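Local coordinates for beta-N-acetylhexosaminidase (Mycobacterium smegmatis, PDB 4YYF), which probably hydrolyses terminal non-reducing N-acetyl-D-hexosamine residues from N-acetyl-beta-D-hexosaminides, as a member of glycoside hydrolase family 3, at residues 98-106 with 150-158; 285-294 with 311-322. The protein carries 1 engineered substitution. All coordinates share one frame; numbering follows the deposited sequence.

Interaction 1 of 2, residues 98-106 with 150-158; sequences PLAVSVDEE and GVTVDFAPV
The carbonyl oxygen of V101 is gripped by two backbone amides of the facing segment: T152 N reaches V101 O at 2.9 Å in the carbonyl plane, while V153 N approaches from above that plane. The two segments are neighbouring parallel strands of the family 3 TIM barrel, joined by a largely helical connection that ends in helix 132-148. T152 OG1, set between the backbone N and the carbonyl carbon (chi1 68°), accepts from V101 N at 2.9 Å. Farther along, F155 N donates to V103 O (2.9 Å), whereas the intervening V103 N to V153 O bond is weak. The D154 carboxylate swings away from its backbone N (chi1 -174°); E105 N meets D154 OD1 on the syn side (2.9 Å), tilted somewhat out of the carboxylate plane, and D154 OD2 lies 2.7 Å from E105 O. The acidic end of E105 instead pairs with R142 and S111. The V103 and V151 side chains cross at about a right angle, V103 CG1 3.9 Å from V151 CG1. On the other face, S102 and F155 pack together, and M72 and V201 of the flanking strands also touch the ring. E106, salt-bridged to K203 and R173, lays OE1 against V158 CG2. D104 OD1 lies at the edge of the F155 ring near its plane, 3.6 Å from F155 CD2 and 3.2 Å from F155 CB, the carboxylate and ring planes 75° apart.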
# COMPACT_ATOMS: atom_id res chain seq x y z
N PRO A 98 15.66 -7.17 -4.71
CA PRO A 98 14.84 -8.24 -4.13
C PRO A 98 13.35 -8.00 -4.41
O PRO A 98 12.93 -6.87 -4.62
CB PRO A 98 15.12 -8.11 -2.62
CG PRO A 98 16.48 -7.50 -2.53
CD PRO A 98 16.57 -6.55 -3.72
N LEU A 99 12.57 -9.08 -4.40
CA LEU A 99 11.14 -8.99 -4.68
C LEU A 99 10.37 -8.65 -3.41
O LEU A 99 10.63 -9.22 -2.35
CB LEU A 99 10.64 -10.34 -5.22
CG LEU A 99 9.17 -10.47 -5.62
CD1 LEU A 99 8.87 -9.54 -6.79
CD2 LEU A 99 8.84 -11.94 -5.99
N ALA A 100 9.44 -7.71 -3.52
CA ALA A 100 8.54 -7.42 -2.40
C ALA A 100 7.28 -8.24 -2.56
O ALA A 100 6.73 -8.35 -3.66
CB ALA A 100 8.19 -5.93 -2.32
N VAL A 101 6.82 -8.85 -1.48
CA VAL A 101 5.65 -9.71 -1.53
C VAL A 101 4.64 -9.17 -0.54
O VAL A 101 4.89 -9.17 0.66
CB VAL A 101 6.02 -11.15 -1.15
CG1 VAL A 101 4.77 -12.06 -1.15
CG2 VAL A 101 7.08 -11.68 -2.13
N SER A 102 3.50 -8.68 -1.03
CA SER A 102 2.56 -7.95 -0.19
C SER A 102 1.22 -8.67 -0.10
O SER A 102 0.92 -9.54 -0.92
CB SER A 102 2.37 -6.53 -0.72
OG SER A 102 1.91 -6.55 -2.07
N VAL A 103 0.42 -8.28 0.90
CA VAL A 103 -0.86 -8.92 1.17
C VAL A 103 -1.72 -7.98 2.02
O VAL A 103 -1.18 -7.14 2.75
CB VAL A 103 -0.65 -10.27 1.91
CG1 VAL A 103 -0.05 -10.04 3.32
CG2 VAL A 103 -1.96 -11.07 2.00
N ASP A 104 -3.04 -8.10 1.91
CA ASP A 104 -3.97 -7.49 2.86
C ASP A 104 -4.20 -8.44 4.04
O ASP A 104 -5.06 -9.30 3.99
CB ASP A 104 -5.33 -7.23 2.22
CG ASP A 104 -5.39 -5.92 1.44
OD1 ASP A 104 -4.47 -5.08 1.59
OD2 ASP A 104 -6.38 -5.72 0.70
N GLU A 105 -3.45 -8.27 5.12
CA GLU A 105 -3.63 -9.12 6.29
C GLU A 105 -3.91 -8.26 7.53
O GLU A 105 -3.00 -7.95 8.31
CB GLU A 105 -2.41 -10.04 6.48
CG GLU A 105 -2.54 -11.07 7.58
CD GLU A 105 -3.88 -11.78 7.59
OE1 GLU A 105 -4.68 -11.51 8.51
OE2 GLU A 105 -4.14 -12.61 6.70
N GLU A 106 -5.17 -7.85 7.67
CA GLU A 106 -5.61 -6.93 8.73
C GLU A 106 -6.24 -7.68 9.89
O GLU A 106 -6.22 -7.22 11.03
CB GLU A 106 -6.68 -5.96 8.19
CG GLU A 106 -6.22 -5.12 6.99
CD GLU A 106 -7.36 -4.38 6.32
OE1 GLU A 106 -8.38 -4.09 7.00
OE2 GLU A 106 -7.25 -4.10 5.10
N GLY A 150 7.10 -15.96 3.44
CA GLY A 150 7.75 -15.16 2.40
C GLY A 150 7.16 -13.78 2.18
O GLY A 150 7.57 -13.07 1.25
N VAL A 151 6.22 -13.38 3.02
CA VAL A 151 5.63 -12.04 2.91
C VAL A 151 6.62 -11.01 3.43
O VAL A 151 7.26 -11.23 4.45
CB VAL A 151 4.31 -11.97 3.71
CG1 VAL A 151 3.81 -10.52 3.84
CG2 VAL A 151 3.25 -12.85 3.06
N THR A 152 6.76 -9.88 2.72
CA THR A 152 7.61 -8.77 3.17
C THR A 152 6.86 -7.48 3.53
O THR A 152 7.38 -6.61 4.27
CB THR A 152 8.73 -8.45 2.15
OG1 THR A 152 8.18 -7.90 0.94
CG2 THR A 152 9.49 -9.71 1.80
N VAL A 153 5.65 -7.34 3.01
CA VAL A 153 4.85 -6.13 3.21
C VAL A 153 3.43 -6.51 3.58
O VAL A 153 2.83 -7.34 2.91
CB VAL A 153 4.77 -5.28 1.91
CG1 VAL A 153 3.89 -4.06 2.14
CG2 VAL A 153 6.16 -4.85 1.44
N ASP A 154 2.89 -5.91 4.63
CA ASP A 154 1.47 -6.08 4.96
C ASP A 154 0.78 -4.73 4.80
O ASP A 154 1.19 -3.74 5.41
CB ASP A 154 1.29 -6.59 6.41
CG ASP A 154 -0.17 -6.92 6.75
OD1 ASP A 154 -1.05 -6.87 5.86
OD2 ASP A 154 -0.45 -7.27 7.93
N PHE A 155 -0.28 -4.69 4.00
CA PHE A 155 -1.06 -3.46 3.87
C PHE A 155 -1.95 -3.31 5.09
O PHE A 155 -3.17 -3.47 5.02
CB PHE A 155 -1.87 -3.47 2.59
CG PHE A 155 -1.02 -3.44 1.34
CD1 PHE A 155 0.01 -2.51 1.21
CD2 PHE A 155 -1.23 -4.36 0.31
CE1 PHE A 155 0.81 -2.47 0.05
CE2 PHE A 155 -0.44 -4.33 -0.85
CZ PHE A 155 0.58 -3.38 -0.97
N ALA A 156 -1.32 -3.01 6.22
CA ALA A 156 -1.99 -2.83 7.50
C ALA A 156 -1.01 -2.10 8.39
O ALA A 156 0.20 -2.21 8.19
CB ALA A 156 -2.36 -4.22 8.09
N PRO A 157 -1.49 -1.37 9.41
CA PRO A 157 -2.86 -1.23 9.87
C PRO A 157 -3.62 -0.13 9.15
O PRO A 157 -3.06 0.86 8.70
CB PRO A 157 -2.69 -0.82 11.33
CG PRO A 157 -1.42 0.04 11.30
CD PRO A 157 -0.53 -0.72 10.32
N VAL A 158 -4.93 -0.33 9.09
CA VAL A 158 -5.87 0.72 8.75
C VAL A 158 -5.81 1.75 9.87
O VAL A 158 -5.92 1.41 11.05
CB VAL A 158 -7.29 0.13 8.70
CG1 VAL A 158 -8.36 1.23 8.63
CG2 VAL A 158 -7.41 -0.83 7.52

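Interaction 2 of 2, residues 285-294 with 311-322; sequences GLVYTDDLSS and ALQAGADNALWI
Backbone bonding between V287 and D317 opens a strand-to-strand contact of the TIM barrel, reached through helix 304-314 in a beta-alpha-beta connection. D317 N donates to V287 O at 2.9 Å, and N318 N adds a weak bond to the same oxygen. T289 N donates to N318 O at 3.0 Å, and L292 N reaches L320 O at 2.9 Å.

Side chains add bonds along the whole contact. D317 OD2 receives V287 N on its anti lone pair (2.8 Å); R274 salt-bridges the same oxygen, while R354 and S351 hold OD1. T289 OG1 donates to D290 O and accepts from L320 N at 3.2 Å (173°, nearly straight). D291 OD1 takes S293 N and S294 N from the same face of its carboxylate, both out of plane: the first bond makes an Asx turn, the second widens it to an Asx motif.

Among flat groups, the Y288 ring and the N318 amide run side by side in the same direction, their planes 43° apart; N318 OD1 is hydrogen-bonded to T50 OG1 and ND2 to N355 OD1. Apolar contacts finish the interface: T289 CG2, anti to its carbonyl carbon, meets the methyls of A311 and A316, each 3.7 Å away. I322 CG2 packs on a charged group, 3.6 Å from D291 CG, the side chains crossing at about a right angle.

Strand 246-249 flanks 287-289, strand 49-52 flanks 319-321, and helix 267-275 packs on V287 and A316.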
# COMPACT_ATOMS: atom_id res chain seq x y z
N GLY A 285 9.31 8.46 3.41
CA GLY A 285 9.28 7.05 3.09
C GLY A 285 8.40 6.67 1.91
O GLY A 285 7.96 7.53 1.13
N LEU A 286 8.16 5.38 1.80
CA LEU A 286 7.49 4.80 0.64
C LEU A 286 5.99 5.04 0.67
O LEU A 286 5.33 4.85 1.70
CB LEU A 286 7.76 3.30 0.61
CG LEU A 286 7.48 2.56 -0.69
CD1 LEU A 286 8.41 3.09 -1.77
CD2 LEU A 286 7.65 1.05 -0.50
N VAL A 287 5.45 5.47 -0.47
CA VAL A 287 4.01 5.74 -0.56
C VAL A 287 3.39 4.90 -1.68
O VAL A 287 3.77 5.03 -2.84
CB VAL A 287 3.74 7.24 -0.81
CG1 VAL A 287 2.25 7.49 -0.88
CG2 VAL A 287 4.34 8.09 0.31
N TYR A 288 2.43 4.03 -1.31
CA TYR A 288 1.70 3.21 -2.27
C TYR A 288 0.39 3.88 -2.66
O TYR A 288 -0.13 4.71 -1.91
CB TYR A 288 1.32 1.86 -1.63
CG TYR A 288 2.43 0.85 -1.48
CD1 TYR A 288 2.66 -0.10 -2.47
CD2 TYR A 288 3.19 0.79 -0.32
CE1 TYR A 288 3.66 -1.06 -2.32
CE2 TYR A 288 4.21 -0.18 -0.16
CZ TYR A 288 4.43 -1.09 -1.17
OH TYR A 288 5.41 -2.05 -1.06
N THR A 289 -0.17 3.48 -3.81
CA THR A 289 -1.57 3.76 -4.08
C THR A 289 -2.40 2.55 -3.69
O THR A 289 -1.90 1.43 -3.61
CB THR A 289 -1.86 3.99 -5.58
OG1 THR A 289 -1.66 2.74 -6.27
CG2 THR A 289 -0.95 5.06 -6.16
N ASP A 290 -3.70 2.77 -3.49
CA ASP A 290 -4.66 1.68 -3.39
C ASP A 290 -4.82 1.12 -4.81
O ASP A 290 -4.27 1.67 -5.77
CB ASP A 290 -5.99 2.23 -2.84
CG ASP A 290 -6.90 1.16 -2.24
OD1 ASP A 290 -6.68 -0.05 -2.44
OD2 ASP A 290 -7.87 1.55 -1.56
N ASP A 291 -5.55 0.01 -4.93
CA ASP A 291 -5.72 -0.72 -6.19
C ASP A 291 -6.26 0.16 -7.32
O ASP A 291 -7.35 0.71 -7.22
CB ASP A 291 -6.62 -1.94 -5.90
CG ASP A 291 -7.19 -2.61 -7.14
OD1 ASP A 291 -6.65 -2.50 -8.26
OD2 ASP A 291 -8.22 -3.30 -6.96
N LEU A 292 -5.47 0.29 -8.39
CA LEU A 292 -5.78 1.18 -9.51
C LEU A 292 -6.60 0.55 -10.64
O LEU A 292 -7.05 1.25 -11.54
CB LEU A 292 -4.50 1.78 -10.11
CG LEU A 292 -3.65 2.68 -9.22
CD1 LEU A 292 -2.32 2.94 -9.89
CD2 LEU A 292 -4.37 3.99 -8.94
N SER A 293 -6.81 -0.77 -10.61
CA SER A 293 -7.48 -1.43 -11.74
C SER A 293 -8.91 -1.90 -11.46
O SER A 293 -9.80 -1.74 -12.30
CB SER A 293 -6.64 -2.60 -12.25
OG SER A 293 -6.57 -3.62 -11.27
N SER A 294 -9.16 -2.49 -10.30
CA SER A 294 -10.48 -3.08 -10.06
C SER A 294 -11.43 -2.14 -9.36
O SER A 294 -12.63 -2.41 -9.29
CB SER A 294 -10.37 -4.37 -9.24
OG SER A 294 -10.19 -4.08 -7.86
N ALA A 311 -0.73 8.50 -11.15
CA ALA A 311 -0.28 8.29 -9.78
C ALA A 311 1.19 8.67 -9.62
O ALA A 311 1.54 9.40 -8.70
CB ALA A 311 -0.52 6.85 -9.32
N LEU A 312 2.04 8.18 -10.51
CA LEU A 312 3.48 8.46 -10.43
C LEU A 312 3.76 9.93 -10.70
O LEU A 312 4.71 10.49 -10.13
CB LEU A 312 4.28 7.57 -11.40
CG LEU A 312 4.10 6.07 -11.16
CD1 LEU A 312 4.90 5.25 -12.20
CD2 LEU A 312 4.49 5.69 -9.72
N GLN A 313 2.96 10.56 -11.56
CA GLN A 313 3.07 12.00 -11.79
C GLN A 313 2.71 12.76 -10.52
O GLN A 313 3.34 13.78 -10.19
CB GLN A 313 2.09 12.48 -12.88
CG GLN A 313 2.47 12.17 -14.30
CD GLN A 313 1.37 12.60 -15.26
OE1 GLN A 313 0.18 12.47 -14.97
NE2 GLN A 313 1.76 13.15 -16.41
N ALA A 314 1.68 12.29 -9.82
CA ALA A 314 1.17 13.00 -8.66
C ALA A 314 2.14 12.88 -7.47
O ALA A 314 2.23 13.78 -6.65
CB ALA A 314 -0.21 12.50 -8.29
N GLY A 315 2.84 11.77 -7.38
CA GLY A 315 3.83 11.63 -6.33
C GLY A 315 3.90 10.30 -5.63
O GLY A 315 4.67 10.14 -4.68
N ALA A 316 3.11 9.32 -6.08
CA ALA A 316 3.22 7.98 -5.51
C ALA A 316 4.58 7.38 -5.86
O ALA A 316 5.13 7.65 -6.92
CB ALA A 316 2.09 7.09 -6.01
N ASP A 317 5.12 6.57 -4.95
CA ASP A 317 6.36 5.84 -5.23
C ASP A 317 6.06 4.47 -5.78
O ASP A 317 6.93 3.81 -6.36
CB ASP A 317 7.16 5.61 -3.95
CG ASP A 317 7.54 6.88 -3.27
OD1 ASP A 317 8.18 7.73 -3.91
OD2 ASP A 317 7.18 7.02 -2.08
N ASN A 318 4.84 4.00 -5.55
CA ASN A 318 4.52 2.63 -5.92
C ASN A 318 3.07 2.50 -6.37
O ASN A 318 2.15 2.73 -5.59
CB ASN A 318 4.81 1.68 -4.76
CG ASN A 318 4.98 0.25 -5.21
OD1 ASN A 318 4.03 -0.39 -5.66
ND2 ASN A 318 6.20 -0.27 -5.10
N ALA A 319 2.89 2.12 -7.62
CA ALA A 319 1.56 1.99 -8.21
C ALA A 319 1.14 0.54 -8.14
O ALA A 319 1.82 -0.35 -8.68
CB ALA A 319 1.58 2.46 -9.66
N LEU A 320 0.00 0.31 -7.48
CA LEU A 320 -0.47 -1.03 -7.19
C LEU A 320 -1.76 -1.32 -7.96
O LEU A 320 -2.66 -0.48 -7.98
CB LEU A 320 -0.73 -1.13 -5.68
CG LEU A 320 -1.30 -2.36 -4.94
CD1 LEU A 320 -2.80 -2.42 -4.96
CD2 LEU A 320 -0.76 -3.66 -5.48
N TRP A 321 -1.84 -2.48 -8.59
CA TRP A 321 -3.11 -2.99 -9.12
C TRP A 321 -3.10 -4.51 -9.10
O TRP A 321 -2.08 -5.11 -8.76
CB TRP A 321 -3.45 -2.38 -10.50
CG TRP A 321 -2.73 -2.96 -11.70
CD1 TRP A 321 -3.23 -3.87 -12.60
CD2 TRP A 321 -1.41 -2.62 -12.17
NE1 TRP A 321 -2.30 -4.13 -13.59
CE2 TRP A 321 -1.18 -3.37 -13.34
CE3 TRP A 321 -0.41 -1.76 -11.70
CZ2 TRP A 321 0.03 -3.30 -14.05
CZ3 TRP A 321 0.79 -1.68 -12.40
CH2 TRP A 321 1.00 -2.45 -13.56
N ILE A 322 -4.22 -5.16 -9.41
CA ILE A 322 -4.35 -6.54 -8.97
C ILE A 322 -4.20 -7.64 -10.02
O ILE A 322 -4.51 -8.80 -9.75
CB ILE A 322 -5.61 -6.76 -8.08
CG1 ILE A 322 -6.90 -6.57 -8.88
CG2 ILE A 322 -5.57 -5.82 -6.86
CD1 ILE A 322 -8.16 -6.92 -8.09

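From the N terminus, interaction 1 comes first: 98-106 meets 150-158 after 43 largely helical residues that include helix 132-148. Interaction 2 follows in series, with 285-294 and 311-322 separated by 16 residues, mostly helical, from helix 296-299 and the first part of helix 304-314. The two contacts neither nest nor cross. Strands 199-205 and 246-249 stand between them along one side of the barrel, and strands 49-52 and 70-73 complete the circuit on the other, since 319-321 pairs with 49-52. The centres lie 15 Å apart, yet the contacts meet inside the barrel, where the F155 and Y288 rings pack edge-to-face and V153 CG2 approaches Y288 OH at 3.8 Å.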